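Local coordinates for protein condensin complex subunit 3 (Schizosaccharomyces pombe, PDB 5OQR) that serves as a regulatory subunit of the condensin complex, which is required to convert interphase chromatin into condensed mitotic-like chromosomes, at residues 708-713 / 735-740; 644-649 / 681-686; 713-718 / 771-776; 651-656 / 727-732. One frame throughout, in Å; residues are numbered along the deposited sequence.

Interaction 1 (708-713 / 735-740); sequences LHLANM and GKLKIP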
loop_
_atom_site.group_PDB
_atom_site.type_symbol
_atom_site.label_atom_id
_atom_site.label_comp_id
_atom_site.label_asym_id
_atom_site.label_seq_id
_atom_site.Cartn_x
_atom_site.Cartn_y
_atom_site.Cartn_z
ATOM N N LEU A 708 13.262 6.875 -28.523
ATOM C CA LEU A 708 13.724 6.771 -29.900
ATOM C C LEU A 708 14.785 5.689 -30.036
ATOM O O LEU A 708 14.871 5.032 -31.079
ATOM C CB LEU A 708 14.261 8.116 -30.384
ATOM C CG LEU A 708 14.366 8.268 -31.903
ATOM C CD1 LEU A 708 12.992 8.213 -32.558
ATOM C CD2 LEU A 708 15.065 9.564 -32.258
ATOM N N HIS A 709 15.596 5.489 -28.997
ATOM C CA HIS A 709 16.504 4.350 -28.977
ATOM C C HIS A 709 15.729 3.042 -28.926
ATOM O O HIS A 709 16.131 2.050 -29.542
ATOM C CB HIS A 709 17.454 4.459 -27.784
ATOM C CG HIS A 709 18.248 3.217 -27.529
ATOM N ND1 HIS A 709 18.125 2.479 -26.372
ATOM C CD2 HIS A 709 19.165 2.574 -28.289
ATOM C CE1 HIS A 709 18.937 1.438 -26.426
ATOM N NE2 HIS A 709 19.579 1.472 -27.580
ATOM N N LEU A 710 14.608 3.022 -28.203
ATOM C CA LEU A 710 13.798 1.813 -28.125
ATOM C C LEU A 710 13.155 1.496 -29.470
ATOM O O LEU A 710 12.997 0.324 -29.828
ATOM C CB LEU A 710 12.732 1.972 -27.042
ATOM C CG LEU A 710 11.825 0.764 -26.807
ATOM C CD1 LEU A 710 12.632 -0.444 -26.370
ATOM C CD2 LEU A 710 10.761 1.096 -25.783
ATOM N N ALA A 711 12.768 2.526 -30.222
ATOM C CA ALA A 711 12.265 2.308 -31.573
ATOM C C ALA A 711 13.288 1.561 -32.417
ATOM O O ALA A 711 12.960 0.581 -33.093
ATOM C CB ALA A 711 11.907 3.646 -32.215
ATOM N N ASN A 712 14.545 2.006 -32.380
ATOM C CA ASN A 712 15.599 1.308 -33.104
ATOM C C ASN A 712 15.719 -0.140 -32.644
ATOM O O ASN A 712 15.922 -1.043 -33.464
ATOM C CB ASN A 712 16.930 2.038 -32.924
ATOM C CG ASN A 712 16.875 3.470 -33.405
ATOM O OD1 ASN A 712 16.083 3.814 -34.282
ATOM N ND2 ASN A 712 17.717 4.318 -32.830
ATOM N N MET A 713 15.600 -0.383 -31.335
ATOM C CA MET A 713 15.641 -1.752 -30.829
ATOM C C MET A 713 14.519 -2.586 -31.430
ATOM O O MET A 713 14.735 -3.721 -31.866
ATOM C CB MET A 713 15.540 -1.755 -29.301
ATOM C CG MET A 713 16.654 -1.013 -28.583
ATOM S SD MET A 713 18.296 -1.626 -28.985
ATOM C CE MET A 713 18.188 -3.307 -28.385
ATOM N N GLY A 735 3.564 3.091 -31.755
ATOM C CA GLY A 735 2.550 4.119 -31.618
ATOM C C GLY A 735 2.429 4.677 -30.217
ATOM O O GLY A 735 1.938 5.797 -30.048
ATOM N N LYS A 736 2.865 3.924 -29.210
ATOM C CA LYS A 736 2.792 4.379 -27.829
ATOM C C LYS A 736 4.033 5.142 -27.390
ATOM O O LYS A 736 3.995 5.817 -26.357
ATOM C CB LYS A 736 2.577 3.189 -26.892
ATOM C CG LYS A 736 1.446 2.272 -27.314
ATOM C CD LYS A 736 1.350 1.055 -26.419
ATOM C CE LYS A 736 0.304 0.076 -26.925
ATOM N NZ LYS A 736 -1.044 0.697 -27.025
ATOM N N LEU A 737 5.123 5.053 -28.146
ATOM C CA LEU A 737 6.347 5.747 -27.777
ATOM C C LEU A 737 6.097 7.243 -27.646
ATOM O O LEU A 737 5.237 7.817 -28.318
ATOM C CB LEU A 737 7.439 5.491 -28.814
ATOM C CG LEU A 737 7.879 4.039 -29.001
ATOM C CD1 LEU A 737 8.826 3.924 -30.183
ATOM C CD2 LEU A 737 8.537 3.508 -27.743
ATOM N N LYS A 738 6.858 7.870 -26.760
ATOM C CA LYS A 738 6.814 9.310 -26.537
ATOM C C LYS A 738 8.108 9.889 -27.098
ATOM O O LYS A 738 9.132 9.942 -26.415
ATOM C CB LYS A 738 6.653 9.639 -25.063
ATOM C CG LYS A 738 5.210 9.645 -24.577
ATOM C CD LYS A 738 5.080 10.368 -23.246
ATOM C CE LYS A 738 5.211 11.882 -23.403
ATOM N NZ LYS A 738 5.668 12.536 -22.147
ATOM N N ILE A 739 8.053 10.322 -28.348
ATOM C CA ILE A 739 9.211 10.868 -29.047
ATOM C C ILE A 739 9.127 12.389 -28.963
ATOM O O ILE A 739 8.137 12.963 -29.434
ATOM C CB ILE A 739 9.255 10.400 -30.509
ATOM C CG1 ILE A 739 9.033 8.886 -30.591
ATOM C CG2 ILE A 739 10.578 10.782 -31.149
ATOM C CD1 ILE A 739 10.052 8.057 -29.833
ATOM N N PRO A 740 10.101 13.068 -28.364
ATOM C CA PRO A 740 10.080 14.534 -28.382
ATOM C C PRO A 740 10.341 15.073 -29.781
ATOM O O PRO A 740 10.843 14.379 -30.667
ATOM C CB PRO A 740 11.198 14.925 -27.411
ATOM C CG PRO A 740 12.067 13.730 -27.320
ATOM C CD PRO A 740 11.185 12.548 -27.515
#
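Leu708, Leu710 and Ala711 on helix 706-717 meet Leu737 and Ile739, which lie just past helix 725-736. Both segments belong to HEAT repeat 9. Every side-chain contact across the join is apolar.

Leu737 works as a fork. Its CD1 rests on Ala711 CB at 3.7 Å, and its CD2 meets Leu710 CD2 at 3.8 Å. CG lies beside the backbone N (chi1 -62°), and from there the two methyls spread over Ala711 and Leu710. The Leu710 and Leu737 side chains pass each other at a slant.

Ile739 makes the second group of contacts, against Leu708. Its CG2 touches Leu708 CD1 at 3.8 Å, and the two side chains cross at about a right angle. Its other branch ends in CD1, 3.7 Å from Leu708 N, so this methyl packs on the helix backbone. Leu708 N is hydrogen-bonded to Asn705 OD1, just before the segment.

Next to the contact, Lys738 N is hydrogen-bonded to His707 ND1. The Lys738 side chain points away from the helix, between the two inward residues. The join between the segments thus rests on burial of hydrocarbon, without directional bonds, and the polar bond of the loop goes to His707.

Interaction 2 (644-649 / 681-686); sequences RIATIF and DWTDNE
In the helical solenoid, Thr683 at the C-terminal end of helix 669-682 packs on Ile645 and Ala646 of helix 639-661. Its methyl CG2 meets Ile645 CG2 at 3.8 Å and lies 3.9 Å from Ala646 N, so one methyl sits on both a side chain and the helix backbone. Ala646 CB is a little farther off, 4.2 Å from Thr683 CG2.

Ile645 uses its second branch on the neighbouring residue. Its CD1 lies 4.4 Å from Trp682 CB, a looser touch. The Trp682 ring is stacked with Phe631.

The first torsion of Thr683 (chi1 48°) turns CG2 to helix 639-661 and leaves OG1 between the backbone N and the carbonyl carbon. There OG1 is hydrogen-bonded chiefly to Met679 O, and Leu680 O and His707 NE2 are further hydrogen-bond partners.

After the helix, Asp684 OD1 accepts from Glu686 N at 2.8 Å, which makes an Asx turn. Gln642 NE2 is hydrogen-bonded to Trp682 O and Asp684 O. The chemistry implies a divided role for Thr683: its methyl packs on helix 639-661, and its buried hydroxyl is satisfied by the helix end and by His707.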
loop_
_atom_site.group_PDB
_atom_site.type_symbol
_atom_site.label_atom_id
_atom_site.label_comp_id
_atom_site.label_asym_id
_atom_site.label_seq_id
_atom_site.Cartn_x
_atom_site.Cartn_y
_atom_site.Cartn_z
ATOM N N ARG A 644 19.342 1.349 -19.963
ATOM C CA ARG A 644 19.594 -0.077 -19.779
ATOM C C ARG A 644 18.319 -0.895 -19.916
ATOM O O ARG A 644 18.366 -2.044 -20.368
ATOM C CB ARG A 644 20.225 -0.326 -18.409
ATOM C CG ARG A 644 21.573 0.334 -18.205
ATOM C CD ARG A 644 22.142 -0.010 -16.842
ATOM N NE ARG A 644 23.402 0.678 -16.571
ATOM C CZ ARG A 644 23.527 1.781 -15.840
ATOM N NH1 ARG A 644 22.469 2.350 -15.279
ATOM N NH2 ARG A 644 24.725 2.321 -15.660
ATOM N N ILE A 645 17.175 -0.331 -19.526
ATOM C CA ILE A 645 15.920 -1.071 -19.604
ATOM C C ILE A 645 15.452 -1.168 -21.049
ATOM O O ILE A 645 14.948 -2.209 -21.483
ATOM C CB ILE A 645 14.862 -0.413 -18.699
ATOM C CG1 ILE A 645 15.336 -0.428 -17.243
ATOM C CG2 ILE A 645 13.519 -1.133 -18.823
ATOM C CD1 ILE A 645 14.495 0.408 -16.305
ATOM N N ALA A 646 15.614 -0.092 -21.820
ATOM C CA ALA A 646 15.269 -0.138 -23.236
ATOM C C ALA A 646 16.181 -1.088 -24.000
ATOM O O ALA A 646 15.779 -1.634 -25.033
ATOM C CB ALA A 646 15.337 1.266 -23.836
ATOM N N THR A 647 17.399 -1.310 -23.505
ATOM C CA THR A 647 18.350 -2.166 -24.206
ATOM C C THR A 647 17.964 -3.639 -24.123
ATOM O O THR A 647 18.332 -4.422 -25.004
ATOM C CB THR A 647 19.749 -1.947 -23.636
ATOM O OG1 THR A 647 20.154 -0.598 -23.891
ATOM C CG2 THR A 647 20.761 -2.901 -24.262
ATOM N N ILE A 648 17.241 -4.037 -23.079
ATOM C CA ILE A 648 16.764 -5.407 -22.927
ATOM C C ILE A 648 15.253 -5.492 -22.992
ATOM O O ILE A 648 14.699 -6.599 -22.957
ATOM C CB ILE A 648 17.289 -6.047 -21.624
ATOM C CG1 ILE A 648 16.919 -5.211 -20.392
ATOM C CG2 ILE A 648 18.793 -6.230 -21.692
ATOM C CD1 ILE A 648 15.594 -5.575 -19.771
ATOM N N PHE A 649 14.571 -4.351 -23.084
ATOM C CA PHE A 649 13.125 -4.287 -23.250
ATOM C C PHE A 649 12.583 -5.383 -24.163
ATOM O O PHE A 649 11.782 -6.224 -23.741
ATOM C CB PHE A 649 12.774 -2.901 -23.802
ATOM C CG PHE A 649 11.303 -2.625 -23.897
ATOM C CD1 PHE A 649 10.537 -3.185 -24.903
ATOM C CD2 PHE A 649 10.693 -1.776 -22.994
ATOM C CE1 PHE A 649 9.190 -2.920 -24.991
ATOM C CE2 PHE A 649 9.349 -1.507 -23.079
ATOM C CZ PHE A 649 8.595 -2.078 -24.077
ATOM N N ASP A 681 6.545 3.146 -19.395
ATOM C CA ASP A 681 6.604 4.216 -18.406
ATOM C C ASP A 681 7.978 4.277 -17.752
ATOM O O ASP A 681 8.523 5.366 -17.536
ATOM C CB ASP A 681 5.516 4.015 -17.356
ATOM C CG ASP A 681 4.123 4.116 -17.939
ATOM O OD1 ASP A 681 3.158 4.281 -17.164
ATOM O OD2 ASP A 681 3.995 4.038 -19.178
ATOM N N TRP A 682 8.556 3.117 -17.435
ATOM C CA TRP A 682 9.886 3.086 -16.836
ATOM C C TRP A 682 10.921 3.756 -17.724
ATOM O O TRP A 682 11.882 4.348 -17.218
ATOM C CB TRP A 682 10.303 1.642 -16.562
ATOM C CG TRP A 682 9.495 0.954 -15.508
ATOM C CD1 TRP A 682 8.713 1.539 -14.561
ATOM C CD2 TRP A 682 9.391 -0.458 -15.297
ATOM N NE1 TRP A 682 8.128 0.582 -13.773
ATOM C CE2 TRP A 682 8.528 -0.654 -14.205
ATOM C CE3 TRP A 682 9.945 -1.575 -15.927
ATOM C CZ2 TRP A 682 8.206 -1.921 -13.729
ATOM C CZ3 TRP A 682 9.626 -2.828 -15.453
ATOM C CH2 TRP A 682 8.764 -2.993 -14.367
ATOM N N THR A 683 10.754 3.669 -19.039
ATOM C CA THR A 683 11.725 4.204 -19.983
ATOM C C THR A 683 11.384 5.613 -20.452
ATOM O O THR A 683 12.145 6.188 -21.233
ATOM C CB THR A 683 11.838 3.262 -21.183
ATOM O OG1 THR A 683 10.531 2.924 -21.651
ATOM C CG2 THR A 683 12.539 1.987 -20.796
ATOM N N ASP A 684 10.280 6.187 -19.982
ATOM C CA ASP A 684 9.865 7.521 -20.393
ATOM C C ASP A 684 10.732 8.569 -19.702
ATOM O O ASP A 684 10.777 8.631 -18.469
ATOM C CB ASP A 684 8.390 7.731 -20.059
ATOM C CG ASP A 684 7.843 9.037 -20.595
ATOM O OD1 ASP A 684 8.636 9.963 -20.869
ATOM O OD2 ASP A 684 6.608 9.142 -20.735
ATOM N N ASN A 685 11.408 9.399 -20.497
ATOM C CA ASN A 685 12.295 10.412 -19.933
ATOM C C ASN A 685 11.530 11.431 -19.099
ATOM O O ASN A 685 12.091 12.013 -18.164
ATOM C CB ASN A 685 13.060 11.119 -21.053
ATOM C CG ASN A 685 14.008 12.178 -20.531
ATOM O OD1 ASN A 685 13.725 13.373 -20.607
ATOM N ND2 ASN A 685 15.139 11.743 -19.989
ATOM N N GLU A 686 10.258 11.664 -19.420
ATOM C CA GLU A 686 9.474 12.645 -18.682
ATOM C C GLU A 686 9.273 12.247 -17.227
ATOM O O GLU A 686 9.046 13.122 -16.384
ATOM C CB GLU A 686 8.115 12.837 -19.359
ATOM C CG GLU A 686 7.247 13.925 -18.737
ATOM C CD GLU A 686 7.839 15.312 -18.902
ATOM O OE1 GLU A 686 8.795 15.462 -19.691
ATOM O OE2 GLU A 686 7.348 16.252 -18.243
#

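Interaction 3 (713-718 / 771-776); sequences MIFESL and SILAKF
This contact joins the C-terminal part of helix 706-717, from HEAT repeat 9, to the long helix 767-785 near the end of the chain. The backbones stay well apart, with 10.5 Å between Phe715 CA and Leu773 CA. Large side chains span the gap.

Phe715 meets both partners with the edge of its ring. CE1 meets Leu773 CD2 at 4.1 Å, and CZ meets Phe776 CE2 at 4.0 Å; both partner atoms lie near the plane of the Phe715 ring. Leu773 runs past Phe715 in the opposite direction, whereas the two phenylalanine side chains are inclined to each other. Phe776 has CG anti to its backbone N (chi1 -167°), and this carries its ring to the end of the Phe715 ring.

Other helices complete the apolar cluster. Phe715 also touches Thr751 and Leu755 of helix 745-759, and both Phe715 and Leu773 touch Leu734 of helix 725-736.

In the same segment as Phe715, Ile714 O accepts from Ser717 OG at 3.2 Å, and also from Ser717 N and Leu718 N. Apolar side chains packed between stacked helices, as here, form the core of a HEAT-repeat solenoid.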
loop_
_atom_site.group_PDB
_atom_site.type_symbol
_atom_site.label_atom_id
_atom_site.label_comp_id
_atom_site.label_asym_id
_atom_site.label_seq_id
_atom_site.Cartn_x
_atom_site.Cartn_y
_atom_site.Cartn_z
ATOM N N MET A 713 15.600 -0.383 -31.335
ATOM C CA MET A 713 15.641 -1.752 -30.829
ATOM C C MET A 713 14.519 -2.586 -31.430
ATOM O O MET A 713 14.735 -3.721 -31.866
ATOM C CB MET A 713 15.540 -1.755 -29.301
ATOM C CG MET A 713 16.654 -1.013 -28.583
ATOM S SD MET A 713 18.296 -1.626 -28.985
ATOM C CE MET A 713 18.188 -3.307 -28.385
ATOM N N ILE A 714 13.306 -2.037 -31.449
ATOM C CA ILE A 714 12.162 -2.766 -31.987
ATOM C C ILE A 714 12.400 -3.126 -33.450
ATOM O O ILE A 714 12.218 -4.278 -33.859
ATOM C CB ILE A 714 10.875 -1.941 -31.802
ATOM C CG1 ILE A 714 10.577 -1.779 -30.309
ATOM C CG2 ILE A 714 9.698 -2.601 -32.515
ATOM C CD1 ILE A 714 9.468 -0.807 -29.989
ATOM N N PHE A 715 12.819 -2.151 -34.260
ATOM C CA PHE A 715 13.051 -2.423 -35.676
ATOM C C PHE A 715 14.032 -3.571 -35.866
ATOM O O PHE A 715 13.863 -4.400 -36.766
ATOM C CB PHE A 715 13.563 -1.165 -36.380
ATOM C CG PHE A 715 12.528 -0.090 -36.529
ATOM C CD1 PHE A 715 11.281 -0.377 -37.050
ATOM C CD2 PHE A 715 12.801 1.207 -36.137
ATOM C CE1 PHE A 715 10.330 0.605 -37.182
ATOM C CE2 PHE A 715 11.852 2.194 -36.266
ATOM C CZ PHE A 715 10.615 1.893 -36.789
ATOM N N GLU A 716 15.063 -3.638 -35.026
ATOM C CA GLU A 716 16.074 -4.678 -35.156
ATOM C C GLU A 716 15.612 -6.030 -34.630
ATOM O O GLU A 716 16.236 -7.045 -34.951
ATOM C CB GLU A 716 17.348 -4.254 -34.428
ATOM C CG GLU A 716 18.145 -3.190 -35.157
ATOM C CD GLU A 716 19.233 -2.583 -34.297
ATOM O OE1 GLU A 716 19.279 -2.890 -33.089
ATOM O OE2 GLU A 716 20.043 -1.799 -34.831
ATOM N N SER A 717 14.538 -6.072 -33.841
ATOM C CA SER A 717 14.050 -7.318 -33.266
ATOM C C SER A 717 12.818 -7.864 -33.973
ATOM O O SER A 717 12.481 -9.036 -33.772
ATOM C CB SER A 717 13.727 -7.121 -31.781
ATOM O OG SER A 717 12.450 -6.536 -31.614
ATOM N N LEU A 718 12.138 -7.056 -34.785
ATOM C CA LEU A 718 10.959 -7.547 -35.493
ATOM C C LEU A 718 11.249 -8.778 -36.340
ATOM O O LEU A 718 10.391 -9.675 -36.387
ATOM C CB LEU A 718 10.371 -6.427 -36.358
ATOM C CG LEU A 718 9.727 -5.255 -35.616
ATOM C CD1 LEU A 718 9.428 -4.126 -36.585
ATOM C CD2 LEU A 718 8.467 -5.689 -34.894
ATOM N N SER A 771 -0.391 1.002 -41.070
ATOM C CA SER A 771 -0.815 2.350 -40.708
ATOM C C SER A 771 0.041 2.912 -39.580
ATOM O O SER A 771 0.375 4.101 -39.582
ATOM C CB SER A 771 -2.290 2.342 -40.312
ATOM O OG SER A 771 -2.774 3.660 -40.116
ATOM N N ILE A 772 0.405 2.076 -38.607
ATOM C CA ILE A 772 1.275 2.528 -37.526
ATOM C C ILE A 772 2.654 2.875 -38.069
ATOM O O ILE A 772 3.234 3.907 -37.713
ATOM C CB ILE A 772 1.356 1.458 -36.422
ATOM C CG1 ILE A 772 -0.025 1.212 -35.813
ATOM C CG2 ILE A 772 2.332 1.883 -35.326
ATOM C CD1 ILE A 772 -0.106 -0.053 -34.989
ATOM N N LEU A 773 3.201 2.022 -38.935
ATOM C CA LEU A 773 4.517 2.292 -39.501
ATOM C C LEU A 773 4.507 3.553 -40.352
ATOM O O LEU A 773 5.450 4.349 -40.306
ATOM C CB LEU A 773 4.987 1.093 -40.322
ATOM C CG LEU A 773 5.336 -0.166 -39.527
ATOM C CD1 LEU A 773 5.640 -1.315 -40.466
ATOM C CD2 LEU A 773 6.515 0.084 -38.598
ATOM N N ALA A 774 3.444 3.757 -41.133
ATOM C CA ALA A 774 3.363 4.950 -41.968
ATOM C C ALA A 774 3.244 6.209 -41.120
ATOM O O ALA A 774 3.902 7.216 -41.395
ATOM C CB ALA A 774 2.180 4.839 -42.926
ATOM N N LYS A 775 2.409 6.170 -40.084
ATOM C CA LYS A 775 2.271 7.326 -39.209
ATOM C C LYS A 775 3.564 7.612 -38.459
ATOM O O LYS A 775 3.890 8.777 -38.206
ATOM C CB LYS A 775 1.123 7.096 -38.232
ATOM C CG LYS A 775 0.507 8.368 -37.681
ATOM C CD LYS A 775 -0.716 8.067 -36.828
ATOM C CE LYS A 775 -1.875 7.537 -37.664
ATOM N NZ LYS A 775 -2.404 6.252 -37.129
ATOM N N PHE A 776 4.311 6.568 -38.097
ATOM C CA PHE A 776 5.596 6.760 -37.439
ATOM C C PHE A 776 6.629 7.318 -38.410
ATOM O O PHE A 776 7.388 8.231 -38.063
ATOM C CB PHE A 776 6.073 5.434 -36.847
ATOM C CG PHE A 776 7.219 5.572 -35.893
ATOM C CD1 PHE A 776 6.992 5.824 -34.554
ATOM C CD2 PHE A 776 8.523 5.444 -36.333
ATOM C CE1 PHE A 776 8.042 5.951 -33.671
ATOM C CE2 PHE A 776 9.578 5.569 -35.455
ATOM C CZ PHE A 776 9.338 5.822 -34.122
#

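Interaction 4 (651-656 / 727-732); sequences DALLSL and RKFMIS
Asp651 O is gripped twice by Ser655, one turn on in the helix that carries Leu653 and Leu654 to this contact. Ser655 N lies 3.0 Å from Asp651 O, and Ser655 OG lies 3.1 Å from the same oxygen. The two donors come from opposite faces of the carbonyl plane. The hydroxyl is tilted 27° from that plane.

The contact is a helix-helix join in the helical solenoid. It sets helix 639-661 against helix 725-736, which lies in HEAT repeat 9. The two short segments run roughly antiparallel, at 141°, and their axes come within 11.7 Å. That spacing is wide, and leucine, phenylalanine and methionine side chains fill it.

Met730 sits against both leucines. Its chain is bent at its second and third torsions. Its sulfur SD lies 3.9 Å from Leu654 CD2 and 4.2 Å from Leu653 CD2. Leu654 crosses Met730 at an intermediate angle, while Leu653 slides past it in the opposite direction.

Helix 669-682 lies alongside the join: Leu653 touches Met679 there, and Phe729 touches Ile672 and Ala676. Arg727 points away from helix 639-661. Its NE is hydrogen-bonded to Leu718 O, its NH2 to Pro719 O, and it makes a cation-pi contact with Phe763.

A first torsion of 179° swings the Phe729 ring off its own helix toward helix 639-661. Leu653 crosses this side chain at about a right angle, and its methyl CD2 meets the ring at the edge, near its plane, 3.7 Å from Phe729 CE1.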
loop_
_atom_site.group_PDB
_atom_site.type_symbol
_atom_site.label_atom_id
_atom_site.label_comp_id
_atom_site.label_asym_id
_atom_site.label_seq_id
_atom_site.Cartn_x
_atom_site.Cartn_y
_atom_site.Cartn_z
ATOM N N ASP A 651 13.791 -8.102 -25.643
ATOM C CA ASP A 651 14.049 -9.503 -25.328
ATOM C C ASP A 651 13.264 -9.942 -24.100
ATOM O O ASP A 651 12.755 -11.066 -24.052
ATOM C CB ASP A 651 15.545 -9.724 -25.119
ATOM C CG ASP A 651 16.387 -9.043 -26.181
ATOM O OD1 ASP A 651 16.712 -9.697 -27.194
ATOM O OD2 ASP A 651 16.716 -7.849 -26.003
ATOM N N ALA A 652 13.157 -9.070 -23.095
ATOM C CA ALA A 652 12.346 -9.390 -21.928
ATOM C C ALA A 652 10.883 -9.552 -22.309
ATOM O O ALA A 652 10.216 -10.491 -21.861
ATOM C CB ALA A 652 12.504 -8.303 -20.866
ATOM N N LEU A 653 10.368 -8.649 -23.144
ATOM C CA LEU A 653 8.955 -8.699 -23.504
ATOM C C LEU A 653 8.655 -9.898 -24.394
ATOM O O LEU A 653 7.592 -10.516 -24.274
ATOM C CB LEU A 653 8.555 -7.397 -24.193
ATOM C CG LEU A 653 7.059 -7.132 -24.352
ATOM C CD1 LEU A 653 6.374 -7.014 -22.999
ATOM C CD2 LEU A 653 6.850 -5.869 -25.166
ATOM N N LEU A 654 9.575 -10.243 -25.296
ATOM C CA LEU A 654 9.379 -11.424 -26.129
ATOM C C LEU A 654 9.373 -12.693 -25.290
ATOM O O LEU A 654 8.555 -13.592 -25.518
ATOM C CB LEU A 654 10.466 -11.496 -27.202
ATOM C CG LEU A 654 10.407 -10.442 -28.309
ATOM C CD1 LEU A 654 11.584 -10.615 -29.252
ATOM C CD2 LEU A 654 9.096 -10.521 -29.073
ATOM N N SER A 655 10.281 -12.788 -24.318
ATOM C CA SER A 655 10.300 -13.953 -23.441
ATOM C C SER A 655 8.988 -14.087 -22.683
ATOM O O SER A 655 8.494 -15.200 -22.473
ATOM C CB SER A 655 11.474 -13.855 -22.468
ATOM O OG SER A 655 12.707 -14.044 -23.135
ATOM N N LEU A 656 8.405 -12.963 -22.267
ATOM C CA LEU A 656 7.135 -13.015 -21.557
ATOM C C LEU A 656 6.001 -13.462 -22.469
ATOM O O LEU A 656 5.074 -14.139 -22.011
ATOM C CB LEU A 656 6.823 -11.650 -20.944
ATOM C CG LEU A 656 7.662 -11.285 -19.718
ATOM C CD1 LEU A 656 7.484 -9.821 -19.361
ATOM C CD2 LEU A 656 7.294 -12.165 -18.533
ATOM N N ARG A 727 4.770 -10.225 -33.874
ATOM C CA ARG A 727 5.275 -9.151 -34.721
ATOM C C ARG A 727 4.288 -7.993 -34.780
ATOM O O ARG A 727 4.690 -6.825 -34.775
ATOM C CB ARG A 727 5.568 -9.690 -36.120
ATOM C CG ARG A 727 6.537 -8.845 -36.929
ATOM C CD ARG A 727 6.866 -9.511 -38.253
ATOM N NE ARG A 727 7.986 -10.443 -38.147
ATOM C CZ ARG A 727 8.270 -11.381 -39.046
ATOM N NH1 ARG A 727 7.507 -11.532 -40.120
ATOM N NH2 ARG A 727 9.314 -12.178 -38.868
ATOM N N LYS A 728 2.989 -8.296 -34.832
ATOM C CA LYS A 728 1.977 -7.249 -34.738
ATOM C C LYS A 728 2.140 -6.445 -33.456
ATOM O O LYS A 728 2.095 -5.211 -33.471
ATOM C CB LYS A 728 0.576 -7.857 -34.788
ATOM C CG LYS A 728 -0.075 -7.867 -36.162
ATOM C CD LYS A 728 -1.597 -7.832 -36.058
ATOM C CE LYS A 728 -2.093 -6.496 -35.509
ATOM N NZ LYS A 728 -3.539 -6.261 -35.779
ATOM N N PHE A 729 2.314 -7.137 -32.329
ATOM C CA PHE A 729 2.315 -6.459 -31.039
ATOM C C PHE A 729 3.537 -5.565 -30.884
ATOM O O PHE A 729 3.437 -4.459 -30.343
ATOM C CB PHE A 729 2.253 -7.484 -29.909
ATOM C CG PHE A 729 2.277 -6.869 -28.549
ATOM C CD1 PHE A 729 3.386 -7.000 -27.735
ATOM C CD2 PHE A 729 1.198 -6.134 -28.091
ATOM C CE1 PHE A 729 3.412 -6.423 -26.485
ATOM C CE2 PHE A 729 1.217 -5.554 -26.843
ATOM C CZ PHE A 729 2.326 -5.693 -26.040
ATOM N N MET A 730 4.700 -6.023 -31.350
ATOM C CA MET A 730 5.899 -5.201 -31.248
ATOM C C MET A 730 5.758 -3.913 -32.044
ATOM O O MET A 730 6.283 -2.872 -31.635
ATOM C CB MET A 730 7.119 -5.992 -31.721
ATOM C CG MET A 730 7.383 -7.261 -30.924
ATOM S SD MET A 730 7.560 -6.973 -29.151
ATOM C CE MET A 730 9.137 -6.130 -29.095
ATOM N N ILE A 731 5.054 -3.960 -33.177
ATOM C CA ILE A 731 4.809 -2.749 -33.953
ATOM C C ILE A 731 3.839 -1.839 -33.215
ATOM O O ILE A 731 3.960 -0.611 -33.265
ATOM C CB ILE A 731 4.296 -3.116 -35.359
ATOM C CG1 ILE A 731 5.410 -3.777 -36.168
ATOM C CG2 ILE A 731 3.780 -1.880 -36.105
ATOM C CD1 ILE A 731 4.927 -4.491 -37.411
ATOM N N SER A 732 2.865 -2.426 -32.517
ATOM C CA SER A 732 1.914 -1.640 -31.737
ATOM C C SER A 732 2.615 -0.677 -30.790
ATOM O O SER A 732 2.084 0.399 -30.494
ATOM C CB SER A 732 0.998 -2.571 -30.945
ATOM O OG SER A 732 1.749 -3.404 -30.080
#

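From the N terminus, helix 639-661 opens interaction 2 and then interaction 4. Interaction 2 closes first, at the end of helix 669-682. Helix 706-717 then opens interactions 1 and 3, which share Met713. Helix 725-736 closes interaction 4, and the loop just after it closes interaction 1. Helix 767-785 closes interaction 3 last. No contact nests inside another. Interaction 4 crosses the other three, and interactions 1 and 3 cross each other. Interaction 2 precedes 1 and 3 in series. Interaction 4 ties HEAT repeat 9 to helix 639-661 before it, and interaction 3 ties it to helix 767-785 after it. Interaction 1 is internal to the repeat; interaction 2 joins two helices ahead of it.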